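Local coordinates for protein endoglucanase (PDB 2C4X) that binds beta-glucan chains and xyloglucan through its CBM44 module, which with a PKD domain ends a probable clostridial cellulase, at residues G98-E106 and Y246-E254; A120-T128 and E135-T143. The protein carries 1 engineered substitution. All blocks are in the same frame, centred on the assembly; numbering follows the deposited sequence.

Contact 1. Residues G98-E106 and Y246-E254; sequences GDNSKFNFE and YVDAIDWLE. With CA (calcium ion), chain C; EDO (1,2-ethanediol), chain E.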
loop_
_atom_site.group_PDB
_atom_site.type_symbol
_atom_site.label_atom_id
_atom_site.label_comp_id
_atom_site.label_asym_id
_atom_site.label_seq_id
_atom_site.Cartn_x
_atom_site.Cartn_y
_atom_site.Cartn_z
ATOM N N GLY A 98 13.098 -2.657 -5.850
ATOM C CA GLY A 98 12.941 -1.210 -5.767
ATOM C C GLY A 98 11.685 -0.773 -5.030
ATOM O O GLY A 98 10.891 -1.600 -4.572
ATOM N N ASP A 99 11.511 0.541 -4.932
ATOM C CA ASP A 99 10.432 1.147 -4.165
ATOM C C ASP A 99 10.139 2.505 -4.791
ATOM O O ASP A 99 10.944 3.432 -4.680
ATOM C CB ASP A 99 10.875 1.301 -2.706
ATOM C CG ASP A 99 9.780 1.838 -1.790
ATOM O OD1 ASP A 99 8.685 2.220 -2.255
ATOM O OD2 ASP A 99 10.038 1.883 -0.568
ATOM N N ASN A 100 8.998 2.601 -5.470
ATOM C CA ASN A 100 8.584 3.833 -6.142
ATOM C C ASN A 100 7.636 4.695 -5.291
ATOM O O ASN A 100 6.956 5.583 -5.815
ATOM C CB ASN A 100 7.954 3.515 -7.510
ATOM C CG ASN A 100 8.931 2.847 -8.468
ATOM O OD1 ASN A 100 8.582 1.877 -9.164
ATOM N ND2 ASN A 100 10.164 3.360 -8.516
ATOM N N SER A 101 7.600 4.432 -3.986
ATOM C CA SER A 101 6.783 5.211 -3.051
ATOM C C SER A 101 7.180 6.681 -3.056
ATOM O O SER A 101 8.330 7.023 -3.358
ATOM C CB SER A 101 6.927 4.669 -1.630
ATOM O OG SER A 101 6.410 3.356 -1.537
ATOM N N LYS A 102 6.223 7.539 -2.718
ATOM C CA LYS A 102 6.479 8.967 -2.513
ATOM C C LYS A 102 7.634 9.172 -1.530
ATOM O O LYS A 102 8.514 10.000 -1.765
ATOM C CB LYS A 102 5.206 9.686 -2.028
ATOM C CG LYS A 102 4.093 9.791 -3.089
ATOM C CD LYS A 102 4.465 10.769 -4.196
ATOM C CE LYS A 102 3.360 10.927 -5.220
ATOM N NZ LYS A 102 3.189 9.704 -6.054
ATOM N N PHE A 103 7.624 8.418 -0.433
ATOM C CA PHE A 103 8.772 8.356 0.474
ATOM C C PHE A 103 9.277 6.924 0.559
ATOM O O PHE A 103 8.707 6.083 1.257
ATOM C CB PHE A 103 8.436 8.955 1.840
ATOM C CG PHE A 103 8.322 10.452 1.815
ATOM C CD1 PHE A 103 9.468 11.249 1.898
ATOM C CD2 PHE A 103 7.082 11.065 1.669
ATOM C CE1 PHE A 103 9.379 12.641 1.856
ATOM C CE2 PHE A 103 6.978 12.465 1.629
ATOM C CZ PHE A 103 8.131 13.249 1.714
ATOM N N ASN A 104 10.344 6.663 -0.194
ATOM C CA ASN A 104 10.853 5.308 -0.404
ATOM C C ASN A 104 12.206 5.062 0.249
ATOM O O ASN A 104 12.606 3.906 0.456
ATOM C CB ASN A 104 10.917 5.002 -1.905
ATOM C CG ASN A 104 11.750 6.015 -2.679
ATOM O OD1 ASN A 104 12.975 6.077 -2.530
ATOM N ND2 ASN A 104 11.089 6.804 -3.522
ATOM N N PHE A 105 12.901 6.163 0.538
ATOM C CA PHE A 105 14.174 6.186 1.270
ATOM C C PHE A 105 15.337 5.431 0.602
ATOM O O PHE A 105 16.352 5.147 1.241
ATOM C CB PHE A 105 13.962 5.765 2.727
ATOM C CG PHE A 105 12.881 6.544 3.412
ATOM C CD1 PHE A 105 13.090 7.880 3.763
ATOM C CD2 PHE A 105 11.641 5.964 3.670
ATOM C CE1 PHE A 105 12.090 8.626 4.379
ATOM C CE2 PHE A 105 10.626 6.701 4.295
ATOM C CZ PHE A 105 10.851 8.034 4.647
ATOM N N GLU A 106 15.197 5.160 -0.694
ATOM C CA GLU A 106 16.200 4.395 -1.446
ATOM C C GLU A 106 17.436 5.213 -1.829
ATOM O O GLU A 106 18.450 4.647 -2.258
ATOM C CB GLU A 106 15.577 3.741 -2.694
ATOM C CG GLU A 106 14.367 2.834 -2.404
ATOM C CD GLU A 106 14.720 1.624 -1.548
ATOM O OE1 GLU A 106 15.715 0.937 -1.842
ATOM O OE2 GLU A 106 13.997 1.353 -0.571
ATOM N N TYR A 246 10.424 1.103 12.733
ATOM C CA TYR A 246 10.850 1.249 11.349
ATOM C C TYR A 246 9.708 1.812 10.515
ATOM O O TYR A 246 8.541 1.467 10.723
ATOM C CB TYR A 246 11.340 -0.085 10.782
ATOM C CG TYR A 246 12.544 -0.644 11.505
ATOM C CD1 TYR A 246 12.394 -1.389 12.673
ATOM C CD2 TYR A 246 13.834 -0.420 11.030
ATOM C CE1 TYR A 246 13.499 -1.901 13.350
ATOM C CE2 TYR A 246 14.943 -0.929 11.697
ATOM C CZ TYR A 246 14.768 -1.672 12.856
ATOM O OH TYR A 246 15.856 -2.191 13.522
ATOM N N VAL A 247 10.058 2.697 9.588
ATOM C CA VAL A 247 9.087 3.403 8.752
ATOM C C VAL A 247 9.582 3.393 7.315
ATOM O O VAL A 247 10.741 3.710 7.052
ATOM C CB VAL A 247 8.891 4.880 9.198
ATOM C CG1 VAL A 247 7.857 5.577 8.318
ATOM C CG2 VAL A 247 8.490 4.963 10.679
ATOM N N ASP A 248 8.703 3.035 6.386
ATOM C CA ASP A 248 9.092 2.954 4.979
ATOM C C ASP A 248 7.880 3.048 4.092
ATOM O O ASP A 248 6.760 2.796 4.539
ATOM C CB ASP A 248 9.836 1.640 4.680
ATOM C CG ASP A 248 10.538 1.653 3.327
ATOM O OD1 ASP A 248 10.811 2.755 2.798
ATOM O OD2 ASP A 248 10.825 0.564 2.777
ATOM N N ALA A 249 8.126 3.418 2.837
ATOM C CA ALA A 249 7.144 3.317 1.760
ATOM C C ALA A 249 5.854 4.080 2.060
ATOM O O ALA A 249 4.747 3.560 1.856
ATOM C CB ALA A 249 6.862 1.846 1.416
ATOM N N ILE A 250 6.007 5.309 2.552
ATOM C CA ILE A 250 4.872 6.231 2.678
ATOM C C ILE A 250 4.476 6.661 1.268
ATOM O O ILE A 250 5.315 7.125 0.485
ATOM C CB ILE A 250 5.193 7.458 3.558
ATOM C CG1 ILE A 250 5.721 7.007 4.926
ATOM C CG2 ILE A 250 3.952 8.331 3.729
ATOM C CD1 ILE A 250 6.341 8.129 5.752
ATOM N N ASP A 251 3.204 6.471 0.938
ATOM C CA ASP A 251 2.769 6.566 -0.447
ATOM C C ASP A 251 1.366 7.140 -0.593
ATOM O O ASP A 251 0.520 6.990 0.294
ATOM C CB ASP A 251 2.829 5.177 -1.098
ATOM C CG ASP A 251 3.044 5.241 -2.595
ATOM O OD1 ASP A 251 3.406 6.326 -3.108
ATOM O OD2 ASP A 251 2.858 4.200 -3.262
ATOM N N TRP A 252 1.140 7.802 -1.723
ATOM C CA TRP A 252 -0.182 8.293 -2.102
ATOM C C TRP A 252 -0.213 8.513 -3.610
ATOM O O TRP A 252 0.828 8.444 -4.274
ATOM C CB TRP A 252 -0.554 9.580 -1.348
ATOM C CG TRP A 252 0.379 10.726 -1.601
ATOM C CD1 TRP A 252 0.328 11.617 -2.645
ATOM C CD2 TRP A 252 1.509 11.107 -0.802
ATOM N NE1 TRP A 252 1.359 12.522 -2.540
ATOM C CE2 TRP A 252 2.097 12.235 -1.420
ATOM C CE3 TRP A 252 2.079 10.605 0.379
ATOM C CZ2 TRP A 252 3.233 12.869 -0.899
ATOM C CZ3 TRP A 252 3.208 11.240 0.899
ATOM C CH2 TRP A 252 3.769 12.360 0.257
ATOM N N LEU A 253 -1.408 8.785 -4.131
ATOM C CA LEU A 253 -1.621 9.001 -5.555
ATOM C C LEU A 253 -1.643 10.475 -5.938
ATOM O O LEU A 253 -2.152 11.310 -5.194
ATOM C CB LEU A 253 -2.938 8.350 -5.994
ATOM C CG LEU A 253 -3.019 6.822 -6.083
ATOM C CD1 LEU A 253 -4.474 6.359 -6.001
ATOM C CD2 LEU A 253 -2.357 6.301 -7.359
ATOM N N GLU A 254 -1.109 10.760 -7.126
ATOM C CA GLU A 254 -1.101 12.094 -7.763
ATOM C C GLU A 254 -0.005 12.990 -7.194
ATOM O O GLU A 254 1.062 13.119 -7.803
ATOM C CB GLU A 254 -2.474 12.797 -7.717
ATOM C CG GLU A 254 -3.623 12.006 -8.348
ATOM C CD GLU A 254 -4.650 12.887 -9.065
ATOM O OE1 GLU A 254 -4.413 14.107 -9.215
ATOM O OE2 GLU A 254 -5.697 12.352 -9.496
HETATM CA CA CA C . 12.067 1.615 0.862
HETATM C C1 EDO E . 14.076 10.668 -0.131
HETATM O O1 EDO E . 14.688 9.777 0.818
HETATM C C2 EDO E . 12.568 10.448 -0.162
HETATM O O2 EDO E . 12.299 9.050 -0.242
HETATM O O HOH W 1 4.358 7.252 -6.214
HETATM O O HOH W 2 3.860 1.996 -2.082
HETATM O O HOH W 3 1.328 8.962 -8.046
#

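Contact 2. Residues A120-T128 and E135-T143; sequences ATGVVVNTT and ERGLKWTVT. With CA (calcium ion), chain C.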
loop_
_atom_site.group_PDB
_atom_site.type_symbol
_atom_site.label_atom_id
_atom_site.label_comp_id
_atom_site.label_asym_id
_atom_site.label_seq_id
_atom_site.Cartn_x
_atom_site.Cartn_y
_atom_site.Cartn_z
ATOM N N ALA A 120 10.763 12.293 26.062
ATOM C CA ALA A 120 11.295 11.286 25.145
ATOM C C ALA A 120 12.216 11.958 24.132
ATOM O O ALA A 120 12.004 13.118 23.760
ATOM C CB ALA A 120 10.169 10.554 24.421
ATOM N N THR A 121 13.233 11.225 23.694
ATOM C CA THR A 121 14.146 11.693 22.662
ATOM C C THR A 121 14.216 10.655 21.544
ATOM O O THR A 121 14.355 9.457 21.798
ATOM C CB THR A 121 15.566 11.963 23.230
ATOM O OG1 THR A 121 15.471 12.809 24.387
ATOM C CG2 THR A 121 16.450 12.651 22.185
ATOM N N GLY A 122 14.110 11.129 20.306
ATOM C CA GLY A 122 14.183 10.258 19.152
ATOM C C GLY A 122 15.401 10.535 18.299
ATOM O O GLY A 122 15.864 11.678 18.188
ATOM N N VAL A 123 15.927 9.474 17.705
ATOM C CA VAL A 123 16.923 9.597 16.662
ATOM C C VAL A 123 16.406 8.803 15.462
ATOM O O VAL A 123 15.753 7.767 15.630
ATOM C CB VAL A 123 18.326 9.119 17.130
ATOM C CG1 VAL A 123 18.344 7.621 17.404
ATOM C CG2 VAL A 123 19.400 9.482 16.108
ATOM N N VAL A 124 16.672 9.305 14.264
ATOM C CA VAL A 124 16.267 8.618 13.041
ATOM C C VAL A 124 17.444 8.494 12.075
ATOM O O VAL A 124 18.195 9.448 11.876
ATOM C CB VAL A 124 15.027 9.292 12.371
ATOM C CG1 VAL A 124 15.359 10.686 11.830
ATOM C CG2 VAL A 124 14.448 8.403 11.283
ATOM N N VAL A 125 17.610 7.303 11.505
ATOM C CA VAL A 125 18.619 7.064 10.474
ATOM C C VAL A 125 18.002 6.318 9.296
ATOM O O VAL A 125 16.997 5.614 9.451
ATOM C CB VAL A 125 19.842 6.251 10.997
ATOM C CG1 VAL A 125 20.534 6.971 12.157
ATOM C CG2 VAL A 125 19.444 4.822 11.388
ATOM N N ASN A 126 18.607 6.486 8.124
ATOM C CA ASN A 126 18.301 5.657 6.969
ATOM C C ASN A 126 19.017 4.309 7.100
ATOM O O ASN A 126 20.239 4.256 7.266
ATOM C CB ASN A 126 18.681 6.373 5.671
ATOM C CG ASN A 126 18.266 5.594 4.432
ATOM O OD1 ASN A 126 18.734 4.482 4.209
ATOM N ND2 ASN A 126 17.387 6.176 3.625
ATOM N N THR A 127 18.243 3.227 7.017
ATOM C CA THR A 127 18.728 1.891 7.367
ATOM C C THR A 127 18.501 0.846 6.270
ATOM O O THR A 127 17.590 0.982 5.458
ATOM C CB THR A 127 18.066 1.387 8.684
ATOM O OG1 THR A 127 18.680 0.159 9.094
ATOM C CG2 THR A 127 16.563 1.155 8.501
ATOM N N THR A 128 19.337 -0.191 6.266
ATOM C CA THR A 128 19.120 -1.374 5.439
ATOM C C THR A 128 18.682 -2.569 6.298
ATOM O O THR A 128 18.444 -3.658 5.768
ATOM C CB THR A 128 20.392 -1.772 4.630
ATOM O OG1 THR A 128 21.490 -1.981 5.527
ATOM C CG2 THR A 128 20.775 -0.696 3.618
ATOM N N GLU A 135 15.447 -1.699 -0.595
ATOM C CA GLU A 135 16.503 -2.098 0.317
ATOM C C GLU A 135 16.575 -1.233 1.577
ATOM O O GLU A 135 17.210 -1.619 2.555
ATOM C CB GLU A 135 17.846 -2.129 -0.414
ATOM C CG GLU A 135 17.936 -3.214 -1.500
ATOM C CD GLU A 135 19.065 -2.970 -2.483
ATOM O OE1 GLU A 135 19.428 -1.792 -2.695
ATOM O OE2 GLU A 135 19.591 -3.953 -3.053
ATOM N N ARG A 136 15.891 -0.089 1.569
ATOM C CA ARG A 136 16.071 0.904 2.631
ATOM C C ARG A 136 14.770 1.454 3.212
ATOM O O ARG A 136 13.718 1.369 2.591
ATOM C CB ARG A 136 16.937 2.061 2.131
ATOM C CG ARG A 136 18.360 1.665 1.789
ATOM C CD ARG A 136 19.162 2.848 1.301
ATOM N NE ARG A 136 20.576 2.503 1.238
ATOM C CZ ARG A 136 21.440 2.655 2.239
ATOM N NH1 ARG A 136 21.049 3.165 3.406
ATOM N NH2 ARG A 136 22.708 2.294 2.064
ATOM N N GLY A 137 14.869 2.010 4.416
ATOM C CA GLY A 137 13.760 2.697 5.073
ATOM C C GLY A 137 14.337 3.542 6.193
ATOM O O GLY A 137 15.544 3.780 6.230
ATOM N N LEU A 138 13.475 3.995 7.101
ATOM C CA LEU A 138 13.925 4.735 8.282
ATOM C C LEU A 138 13.953 3.839 9.508
ATOM O O LEU A 138 13.135 2.917 9.645
ATOM C CB LEU A 138 13.043 5.964 8.550
ATOM C CG LEU A 138 13.068 7.100 7.524
ATOM C CD1 LEU A 138 12.227 8.291 7.995
ATOM C CD2 LEU A 138 14.505 7.536 7.201
ATOM N N LYS A 139 14.914 4.112 10.385
ATOM C CA LYS A 139 15.028 3.436 11.660
ATOM C C LYS A 139 14.950 4.513 12.730
ATOM O O LYS A 139 15.818 5.384 12.814
ATOM C CB LYS A 139 16.350 2.668 11.739
ATOM C CG LYS A 139 16.607 1.956 13.050
ATOM C CD LYS A 139 17.992 1.320 13.041
ATOM C CE LYS A 139 18.376 0.821 14.416
ATOM N NZ LYS A 139 19.671 0.072 14.406
ATOM N N TRP A 140 13.895 4.450 13.530
ATOM C CA TRP A 140 13.567 5.503 14.482
ATOM C C TRP A 140 13.667 4.945 15.892
ATOM O O TRP A 140 12.851 4.120 16.303
ATOM C CB TRP A 140 12.161 6.038 14.176
ATOM C CG TRP A 140 11.587 7.096 15.114
ATOM C CD1 TRP A 140 12.270 8.057 15.817
ATOM C CD2 TRP A 140 10.193 7.308 15.395
ATOM N NE1 TRP A 140 11.380 8.839 16.534
ATOM C CE2 TRP A 140 10.103 8.400 16.292
ATOM C CE3 TRP A 140 9.010 6.675 14.975
ATOM C CZ2 TRP A 140 8.868 8.872 16.785
ATOM C CZ3 TRP A 140 7.780 7.147 15.462
ATOM C CH2 TRP A 140 7.721 8.236 16.356
ATOM N N THR A 141 14.688 5.384 16.620
ATOM C CA THR A 141 14.932 4.886 17.974
ATOM C C THR A 141 14.538 5.935 19.006
ATOM O O THR A 141 15.054 7.051 18.997
ATOM C CB THR A 141 16.408 4.448 18.172
ATOM O OG1 THR A 141 16.780 3.527 17.135
ATOM C CG2 THR A 141 16.607 3.777 19.534
ATOM N N VAL A 142 13.614 5.555 19.885
ATOM C CA VAL A 142 13.079 6.450 20.909
ATOM C C VAL A 142 13.494 5.993 22.303
ATOM O O VAL A 142 13.340 4.820 22.660
ATOM C CB VAL A 142 11.530 6.535 20.838
ATOM C CG1 VAL A 142 10.977 7.476 21.927
ATOM C CG2 VAL A 142 11.072 6.973 19.451
ATOM N N THR A 143 14.027 6.934 23.078
ATOM C CA THR A 143 14.328 6.721 24.485
ATOM C C THR A 143 13.364 7.581 25.298
ATOM O O THR A 143 13.479 8.815 25.320
ATOM C CB THR A 143 15.791 7.086 24.805
ATOM O OG1 THR A 143 16.652 6.459 23.848
ATOM C CG2 THR A 143 16.183 6.631 26.216
HETATM CA CA CA C . 12.067 1.615 0.862
HETATM O O HOH W 4 15.003 10.810 26.553
HETATM O O HOH W 5 18.149 -3.946 2.892
#

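Contact 1. Residues G98-E106 and Y246-E254
Asp99 and Asp248 reach from opposite directions to one calcium ion, and their carboxylates, turned 74° against each other, bind it differently. Asp99 gives OD2 alone, whereas Asp248 chelates with OD1 and OD2, at 2.6 and 2.5 Å from the calcium; Asp248 OD2 is also hydrogen-bonded to Phe132. The carbonyl O of Asn104 and OE2 of Glu106 add two more ligands, and the backbone carbonyls of Lys133 and Arg136 complete the site. The other oxygen of Asp99 is held by Ser101: Ser101 OG lies 2.6 Å from Asp99 OD1 on the syn lone pair, while Ser101 N closes an Asx turn onto the same atom from above the carboxylate plane. This pairing fixes the rotation of the first-shell carboxylate. Around the metal the packing is close, with Ser101 OG 3.3 Å from Ala249 CB and the rim of the Phe105 ring meeting Asp248 OD1 in its plane. The loop lies along the end of strand 241-251 in the CBM44 beta-sandwich, joined to it by a single antiparallel bridge in which Phe103 N donates to Ile250 O at 2.8 Å; beside it Lys102 N donates to Asp251 OD1 at 3.1 Å. Phe103 CE2 meets Trp252 CH2 rim to rim at 3.5 Å. Lys102 CG, set beside the backbone N (chi1 -69°), lies over the Trp252 five-membered ring, 3.7 Å from its centroid. The exposed end of Lys102 is wetter: NZ donates to Trp252 O and to two waters, one of them shared with Glu254 N. Another water bridges Ser101 OG and Asp251 OD2.

Contact 2. Residues A120-T128 and E135-T143
Lys139 N donates to Val125 O at 2.7 Å, the shortest of the hydrogen bonds that zip strands 120-127 and 137-143 into an antiparallel hairpin. Val125 N answers to Lys139 O, and the same reciprocal pairing recurs at Thr121 with Thr143, Val123 with Thr141 and Thr127 with Gly137. The strand directions are 148° apart. On one face Thr127 CG2 comes 3.6 Å from Lys139 CB, the two side chains crossing at about a right angle, and Val125 CG2 lies alongside the same lysine. Its extended chain carries NZ to a salt bridge with Glu129. On the other face Val124 CG2 packs 3.9 Å from Leu138 CB. The indole of Trp140 has Val123 O at its edge, in the ring plane, and the absence of a side chain at Gly122 lets CA of that residue approach Trp140 NE1 to 4.1 Å. Beyond Val124 and Leu138, toward the calcium, Asn126 and Arg136 follow with polar groups. Asn126, its CG anti to the backbone N (chi1 -175°), presents OD1 at the edge of the Arg136 guanidinium, 2.8 Å from NH1. The arginine nitrogen stands above the amide carbonyl plane, while Thr128 CG2 covers one guanidinium face, 3.7 Å from CZ. Asn126 ND2 is bonded to Phe105 O and Thr109 O, and Arg136 O binds the calcium at 2.4 Å. Within the five-stranded sheet the hairpin supplies the outermost strand, 120-127, and its neighbour, whose far side pairs with strand 241-251; Val124, Leu138 and Trp140 face strand 148-155 of the opposing sheet.

From the N terminus the chain first builds the PKD domain, then enters the loop 98-106 that carries the first half of contact 1. The hairpin of contact 2 follows, closing a short loop of six residues between its segments. Most of the beta-sandwich is traced before strand 241-251 returns to close contact 1 across 139 intervening residues, so contact 2 is nested inside contact 1. The two contacts meet where strands 137-145 and 241-251 run side by side: Val247 O lies 2.7 Å from Leu138 N, a probable hydrogen bond. Both also supply ligands to one calcium, which ties loop 98-106, the hairpin and the last strand together.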